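Local coordinates for protein acyl-ACP thioesterase (Bacteroides thetaiotaomicron, PDB 2ESS) that probably hydrolyses the thioester of fatty acyl-[acyl carrier protein] in fatty acid biosynthesis, and binds calcium ions, at residues A[214-228]-A[233-247]. Numbering follows the deposited sequence.
Sequences DELSFFCDEVSENEF and KKNGSEVVCRSKVIF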
loop_
_atom_site.group_PDB
_atom_site.type_symbol
_atom_site.label_atom_id
_atom_site.label_comp_id
_atom_site.label_asym_id
_atom_site.label_seq_id
_atom_site.Cartn_x
_atom_site.Cartn_y
_atom_site.Cartn_z
ATOM N N ASP A 214 -7.156 -12.653 -15.170
ATOM C CA ASP A 214 -6.625 -12.289 -16.479
ATOM C C ASP A 214 -5.089 -12.414 -16.496
ATOM O O ASP A 214 -4.440 -12.132 -15.500
ATOM C CB ASP A 214 -7.018 -10.853 -16.845
ATOM C CG ASP A 214 -8.506 -10.693 -17.229
ATOM O OD1 ASP A 214 -9.212 -11.697 -17.535
ATOM O OD2 ASP A 214 -8.962 -9.523 -17.219
ATOM N N GLU A 215 -4.527 -12.864 -17.614
ATOM C CA GLU A 215 -3.085 -12.925 -17.811
ATOM C C GLU A 215 -2.639 -11.608 -18.416
ATOM O O GLU A 215 -3.020 -11.241 -19.519
ATOM C CB GLU A 215 -2.711 -14.077 -18.747
ATOM C CG GLU A 215 -1.224 -14.122 -19.161
ATOM C CD GLU A 215 -1.003 -14.800 -20.545
ATOM O OE1 GLU A 215 -1.406 -14.218 -21.617
ATOM O OE2 GLU A 215 -0.415 -15.916 -20.548
ATOM N N LEU A 216 -1.834 -10.883 -17.673
ATOM C CA LEU A 216 -1.268 -9.658 -18.160
ATOM C C LEU A 216 0.107 -9.956 -18.745
ATOM O O LEU A 216 0.932 -10.607 -18.116
ATOM C CB LEU A 216 -1.167 -8.695 -17.015
ATOM C CG LEU A 216 -2.509 -8.362 -16.343
ATOM C CD1 LEU A 216 -2.223 -7.498 -15.172
ATOM C CD2 LEU A 216 -3.482 -7.703 -17.287
ATOM N N SER A 217 0.335 -9.518 -19.968
ATOM C CA SER A 217 1.649 -9.596 -20.608
ATOM C C SER A 217 2.204 -8.160 -20.780
ATOM O O SER A 217 1.446 -7.195 -20.978
ATOM C CB SER A 217 1.584 -10.347 -21.931
ATOM O OG SER A 217 0.421 -10.016 -22.641
ATOM N N PHE A 218 3.526 -8.062 -20.675
ATOM C CA PHE A 218 4.225 -6.796 -20.624
ATOM C C PHE A 218 5.179 -6.718 -21.782
ATOM O O PHE A 218 5.966 -7.622 -21.982
ATOM C CB PHE A 218 5.012 -6.665 -19.321
ATOM C CG PHE A 218 4.145 -6.610 -18.106
ATOM C CD1 PHE A 218 3.527 -7.739 -17.626
ATOM C CD2 PHE A 218 3.906 -5.422 -17.469
ATOM C CE1 PHE A 218 2.695 -7.679 -16.528
ATOM C CE2 PHE A 218 3.107 -5.375 -16.382
ATOM C CZ PHE A 218 2.494 -6.512 -15.914
ATOM N N PHE A 219 5.093 -5.625 -22.534
ATOM C CA PHE A 219 5.954 -5.389 -23.690
ATOM C C PHE A 219 6.690 -4.099 -23.440
ATOM O O PHE A 219 6.134 -3.159 -22.859
ATOM C CB PHE A 219 5.126 -5.247 -24.949
ATOM C CG PHE A 219 4.215 -6.383 -25.179
ATOM C CD1 PHE A 219 3.054 -6.512 -24.429
ATOM C CD2 PHE A 219 4.508 -7.338 -26.137
ATOM C CE1 PHE A 219 2.204 -7.585 -24.630
ATOM C CE2 PHE A 219 3.651 -8.397 -26.351
ATOM C CZ PHE A 219 2.503 -8.525 -25.579
ATOM N N CYS A 220 7.931 -4.045 -23.913
ATOM C CA CYS A 220 8.791 -2.934 -23.623
ATOM C C CYS A 220 9.698 -2.550 -24.792
ATOM O O CYS A 220 10.322 -3.412 -25.389
ATOM C CB CYS A 220 9.617 -3.279 -22.417
ATOM S SG CYS A 220 10.552 -1.887 -21.874
ATOM N N ASP A 221 9.722 -1.253 -25.131
ATOM C CA ASP A 221 10.702 -0.649 -26.059
ATOM C C ASP A 221 11.651 0.210 -25.244
ATOM O O ASP A 221 11.187 1.088 -24.542
ATOM C CB ASP A 221 10.030 0.342 -27.024
ATOM C CG ASP A 221 9.126 -0.306 -28.024
ATOM O OD1 ASP A 221 9.257 -1.519 -28.295
ATOM O OD2 ASP A 221 8.280 0.437 -28.565
ATOM N N GLU A 222 12.959 0.002 -25.352
ATOM C CA GLU A 222 13.902 0.912 -24.736
ATOM C C GLU A 222 14.306 1.905 -25.805
ATOM O O GLU A 222 15.054 1.565 -26.718
ATOM C CB GLU A 222 15.105 0.170 -24.147
ATOM C CG GLU A 222 16.042 1.099 -23.372
ATOM C CD GLU A 222 17.270 0.396 -22.749
ATOM O OE1 GLU A 222 17.433 -0.836 -22.936
ATOM O OE2 GLU A 222 18.077 1.098 -22.086
ATOM N N VAL A 223 13.793 3.125 -25.726
ATOM C CA VAL A 223 13.961 4.076 -26.814
ATOM C C VAL A 223 15.330 4.773 -26.751
ATOM O O VAL A 223 15.858 5.176 -27.776
ATOM C CB VAL A 223 12.796 5.087 -26.917
ATOM C CG1 VAL A 223 11.456 4.361 -26.841
ATOM C CG2 VAL A 223 12.887 6.139 -25.876
ATOM N N SER A 224 15.880 4.897 -25.551
ATOM C CA SER A 224 17.246 5.350 -25.323
ATOM C C SER A 224 17.709 4.637 -24.073
ATOM O O SER A 224 16.926 3.923 -23.446
ATOM C CB SER A 224 17.294 6.852 -25.067
ATOM O OG SER A 224 17.042 7.139 -23.698
ATOM N N GLU A 225 18.946 4.877 -23.660
ATOM C CA GLU A 225 19.479 4.235 -22.452
ATOM C C GLU A 225 18.577 4.454 -21.235
ATOM O O GLU A 225 18.543 3.623 -20.327
ATOM C CB GLU A 225 20.887 4.745 -22.123
ATOM C CG GLU A 225 21.645 3.880 -21.080
ATOM C CD GLU A 225 22.069 2.494 -21.613
ATOM O OE1 GLU A 225 22.005 2.269 -22.840
ATOM O OE2 GLU A 225 22.471 1.625 -20.802
ATOM N N ASN A 226 17.871 5.579 -21.203
ATOM C CA ASN A 226 17.137 5.970 -20.001
ATOM C C ASN A 226 15.632 6.028 -20.154
ATOM O O ASN A 226 14.921 6.257 -19.165
ATOM C CB ASN A 226 17.672 7.322 -19.544
ATOM C CG ASN A 226 19.035 7.205 -18.865
ATOM O OD1 ASN A 226 19.307 6.231 -18.151
ATOM N ND2 ASN A 226 19.904 8.186 -19.107
ATOM N N GLU A 227 15.137 5.820 -21.376
ATOM C CA GLU A 227 13.703 5.944 -21.651
ATOM C C GLU A 227 13.109 4.620 -22.121
ATOM O O GLU A 227 13.586 4.018 -23.088
ATOM C CB GLU A 227 13.450 7.017 -22.674
ATOM C CG GLU A 227 11.953 7.281 -22.898
ATOM C CD GLU A 227 11.665 8.545 -23.706
ATOM O OE1 GLU A 227 12.544 9.447 -23.736
ATOM O OE2 GLU A 227 10.556 8.632 -24.315
ATOM N N PHE A 228 12.047 4.203 -21.441
ATOM C CA PHE A 228 11.384 2.957 -21.718
ATOM C C PHE A 228 9.912 3.183 -21.956
ATOM O O PHE A 228 9.256 3.903 -21.223
ATOM C CB PHE A 228 11.543 2.008 -20.541
ATOM C CG PHE A 228 12.953 1.705 -20.201
ATOM C CD1 PHE A 228 13.699 2.577 -19.439
ATOM C CD2 PHE A 228 13.545 0.542 -20.645
ATOM C CE1 PHE A 228 15.009 2.274 -19.118
ATOM C CE2 PHE A 228 14.849 0.249 -20.315
ATOM C CZ PHE A 228 15.579 1.126 -19.561
ATOM N N LYS A 233 -0.853 -5.818 -21.915
ATOM C CA LYS A 233 -2.000 -6.407 -22.610
ATOM C C LYS A 233 -2.641 -7.506 -21.770
ATOM O O LYS A 233 -1.958 -8.212 -21.016
ATOM C CB LYS A 233 -1.594 -7.020 -23.945
ATOM C CG LYS A 233 -1.100 -6.054 -24.955
ATOM C CD LYS A 233 -0.773 -6.764 -26.249
ATOM C CE LYS A 233 0.041 -5.878 -27.156
ATOM N NZ LYS A 233 0.353 -6.563 -28.458
ATOM N N LYS A 234 -3.950 -7.668 -21.904
ATOM C CA LYS A 234 -4.621 -8.788 -21.261
ATOM C C LYS A 234 -4.997 -9.866 -22.270
ATOM O O LYS A 234 -5.342 -9.591 -23.432
ATOM C CB LYS A 234 -5.846 -8.336 -20.447
ATOM C CG LYS A 234 -7.101 -8.002 -21.237
ATOM C CD LYS A 234 -8.215 -7.499 -20.305
ATOM C CE LYS A 234 -9.423 -7.019 -21.114
ATOM N NZ LYS A 234 -10.573 -6.668 -20.266
ATOM N N ASN A 235 -4.900 -11.096 -21.790
ATOM C CA ASN A 235 -5.218 -12.283 -22.533
ATOM C C ASN A 235 -4.702 -12.216 -23.974
ATOM O O ASN A 235 -5.393 -12.533 -24.930
ATOM C CB ASN A 235 -6.722 -12.564 -22.383
ATOM C CG ASN A 235 -7.136 -12.742 -20.877
ATOM O OD1 ASN A 235 -6.392 -13.340 -20.067
ATOM N ND2 ASN A 235 -8.303 -12.215 -20.516
ATOM N N GLY A 236 -3.451 -11.794 -24.105
ATOM C CA GLY A 236 -2.767 -11.814 -25.386
ATOM C C GLY A 236 -2.802 -10.515 -26.166
ATOM O O GLY A 236 -1.754 -9.986 -26.522
ATOM N N SER A 237 -3.991 -9.966 -26.382
ATOM C CA SER A 237 -4.201 -9.039 -27.481
ATOM C C SER A 237 -4.667 -7.628 -27.125
ATOM O O SER A 237 -4.411 -6.690 -27.876
ATOM C CB SER A 237 -5.254 -9.659 -28.411
ATOM O OG SER A 237 -6.522 -9.706 -27.749
ATOM N N GLU A 238 -5.371 -7.472 -26.012
ATOM C CA GLU A 238 -6.036 -6.223 -25.733
ATOM C C GLU A 238 -5.208 -5.356 -24.837
ATOM O O GLU A 238 -4.923 -5.755 -23.714
ATOM C CB GLU A 238 -7.335 -6.488 -25.026
ATOM C CG GLU A 238 -8.076 -7.655 -25.546
ATOM C CD GLU A 238 -9.192 -8.003 -24.632
ATOM O OE1 GLU A 238 -9.883 -7.049 -24.178
ATOM O OE2 GLU A 238 -9.358 -9.213 -24.372
ATOM N N VAL A 239 -4.869 -4.150 -25.290
ATOM C CA VAL A 239 -4.088 -3.243 -24.461
ATOM C C VAL A 239 -4.911 -2.724 -23.294
ATOM O O VAL A 239 -6.014 -2.201 -23.487
ATOM C CB VAL A 239 -3.510 -2.078 -25.259
ATOM C CG1 VAL A 239 -2.829 -1.084 -24.338
ATOM C CG2 VAL A 239 -2.518 -2.601 -26.311
ATOM N N VAL A 240 -4.379 -2.872 -22.080
ATOM C CA VAL A 240 -5.033 -2.295 -20.901
ATOM C C VAL A 240 -4.365 -1.019 -20.382
ATOM O O VAL A 240 -5.048 -0.144 -19.843
ATOM C CB VAL A 240 -5.232 -3.328 -19.751
ATOM C CG1 VAL A 240 -6.177 -4.444 -20.263
ATOM C CG2 VAL A 240 -3.886 -3.891 -19.240
ATOM N N CYS A 241 -3.049 -0.913 -20.506
ATOM C CA CYS A 241 -2.401 0.363 -20.207
ATOM C C CYS A 241 -1.079 0.475 -20.914
ATOM O O CYS A 241 -0.553 -0.512 -21.406
ATOM C CB CYS A 241 -2.261 0.586 -18.716
ATOM S SG CYS A 241 -1.294 -0.580 -17.854
ATOM N N ARG A 242 -0.567 1.703 -20.965
ATOM C CA ARG A 242 0.749 2.020 -21.477
ATOM C C ARG A 242 1.407 2.935 -20.462
ATOM O O ARG A 242 0.710 3.613 -19.657
ATOM C CB ARG A 242 0.681 2.685 -22.868
ATOM C CG ARG A 242 0.240 1.724 -23.951
ATOM C CD ARG A 242 0.235 2.315 -25.367
ATOM N NE ARG A 242 -1.014 2.996 -25.519
ATOM C CZ ARG A 242 -2.064 2.544 -26.185
ATOM N NH1 ARG A 242 -2.051 1.400 -26.863
ATOM N NH2 ARG A 242 -3.143 3.293 -26.172
ATOM N N SER A 243 2.741 2.943 -20.509
ATOM C CA SER A 243 3.553 3.672 -19.572
ATOM C C SER A 243 4.831 4.143 -20.226
ATOM O O SER A 243 5.335 3.541 -21.182
ATOM C CB SER A 243 3.851 2.794 -18.345
ATOM O OG SER A 243 4.698 3.443 -17.414
ATOM N N LYS A 244 5.321 5.266 -19.721
ATOM C CA LYS A 244 6.616 5.777 -20.078
ATOM C C LYS A 244 7.398 6.027 -18.782
ATOM O O LYS A 244 6.881 6.593 -17.815
ATOM C CB LYS A 244 6.456 7.029 -20.905
ATOM C CG LYS A 244 7.727 7.579 -21.480
ATOM C CD LYS A 244 7.481 8.904 -22.197
ATOM C CE LYS A 244 6.572 8.734 -23.390
ATOM N NZ LYS A 244 6.638 9.894 -24.306
ATOM N N VAL A 245 8.634 5.550 -18.767
ATOM C CA VAL A 245 9.513 5.622 -17.593
ATOM C C VAL A 245 10.807 6.228 -18.077
ATOM O O VAL A 245 11.453 5.702 -19.007
ATOM C CB VAL A 245 9.772 4.244 -16.974
ATOM C CG1 VAL A 245 10.368 4.407 -15.593
ATOM C CG2 VAL A 245 8.514 3.408 -16.859
ATOM N N ILE A 246 11.158 7.372 -17.508
ATOM C CA ILE A 246 12.443 8.010 -17.805
ATOM C C ILE A 246 13.307 8.018 -16.532
ATOM O O ILE A 246 12.925 8.576 -15.503
ATOM C CB ILE A 246 12.253 9.431 -18.400
ATOM C CG1 ILE A 246 11.433 9.329 -19.722
ATOM C CG2 ILE A 246 13.605 10.087 -18.671
ATOM C CD1 ILE A 246 11.065 10.631 -20.329
ATOM N N PHE A 247 14.450 7.367 -16.614
ATOM C CA PHE A 247 15.422 7.346 -15.532
ATOM C C PHE A 247 16.464 8.423 -15.750
ATOM O O PHE A 247 16.673 8.860 -16.879
ATOM C CB PHE A 247 16.156 6.014 -15.476
ATOM C CG PHE A 247 15.335 4.888 -14.951
ATOM C CD1 PHE A 247 14.494 4.176 -15.779
ATOM C CD2 PHE A 247 15.430 4.513 -13.611
ATOM C CE1 PHE A 247 13.754 3.114 -15.282
ATOM C CE2 PHE A 247 14.698 3.446 -13.116
ATOM C CZ PHE A 247 13.847 2.756 -13.944
HETATM O O HOH W 1 -10.780 -9.466 -19.508
HETATM O O HOH W 2 -1.749 -11.281 -21.867
#
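Residues 214-228 and 233-247 pair antiparallel at both ends: S217 and K233 form a hydrogen-bonded pair, S217 N to K233 O and K233 N to S217 O each 2.8 Å, and F228 and V245 pair the same way. This is a beta meander, strands 215-224, 227-234 and 238-247 joined by two hairpins, within the hotdog-family C-terminal domain of the thioesterase; strand 227-234 runs between the other two, so the contact gathers where each hairpin turns. The principle illustrated is that a side-chain amide can stand in for a backbone carbonyl at the end of a ladder: N235 N donates to E215 O, and N235 OD1 accepts from E215 N at 3.1 Å, the donor lying above the carbonyl plane. N235 ND2 reaches D214 OD1 at 3.2 Å, meeting the carboxylate from above its plane, the two flat groups being perpendicular. The other oxygen, D214 OD2, shares a water with K234 NZ; Y211 N also binds that oxygen, and E209 O that ammonium. A second water accepts from G236 N and lies within bonding distance of S217 OG and of E215 O and OE1. K233 crosses the F219 ring, its chain extended beyond CG, which carries NZ over one face in a cation-pi contact 4.4 Å from the centroid. At the opposite end of the meander, beside the turn between strands 215-224 and 227-234, E227 and I246 lie side by side, while E227 OE2, bonded to H229 NE2, passes near the K244 chain. F228 and F247 meet obliquely, planes 83° apart, and F189 meets each of these two buried rings edge-to-face. There F228 CE1 approaches F247 CD1 to 3.9 Å.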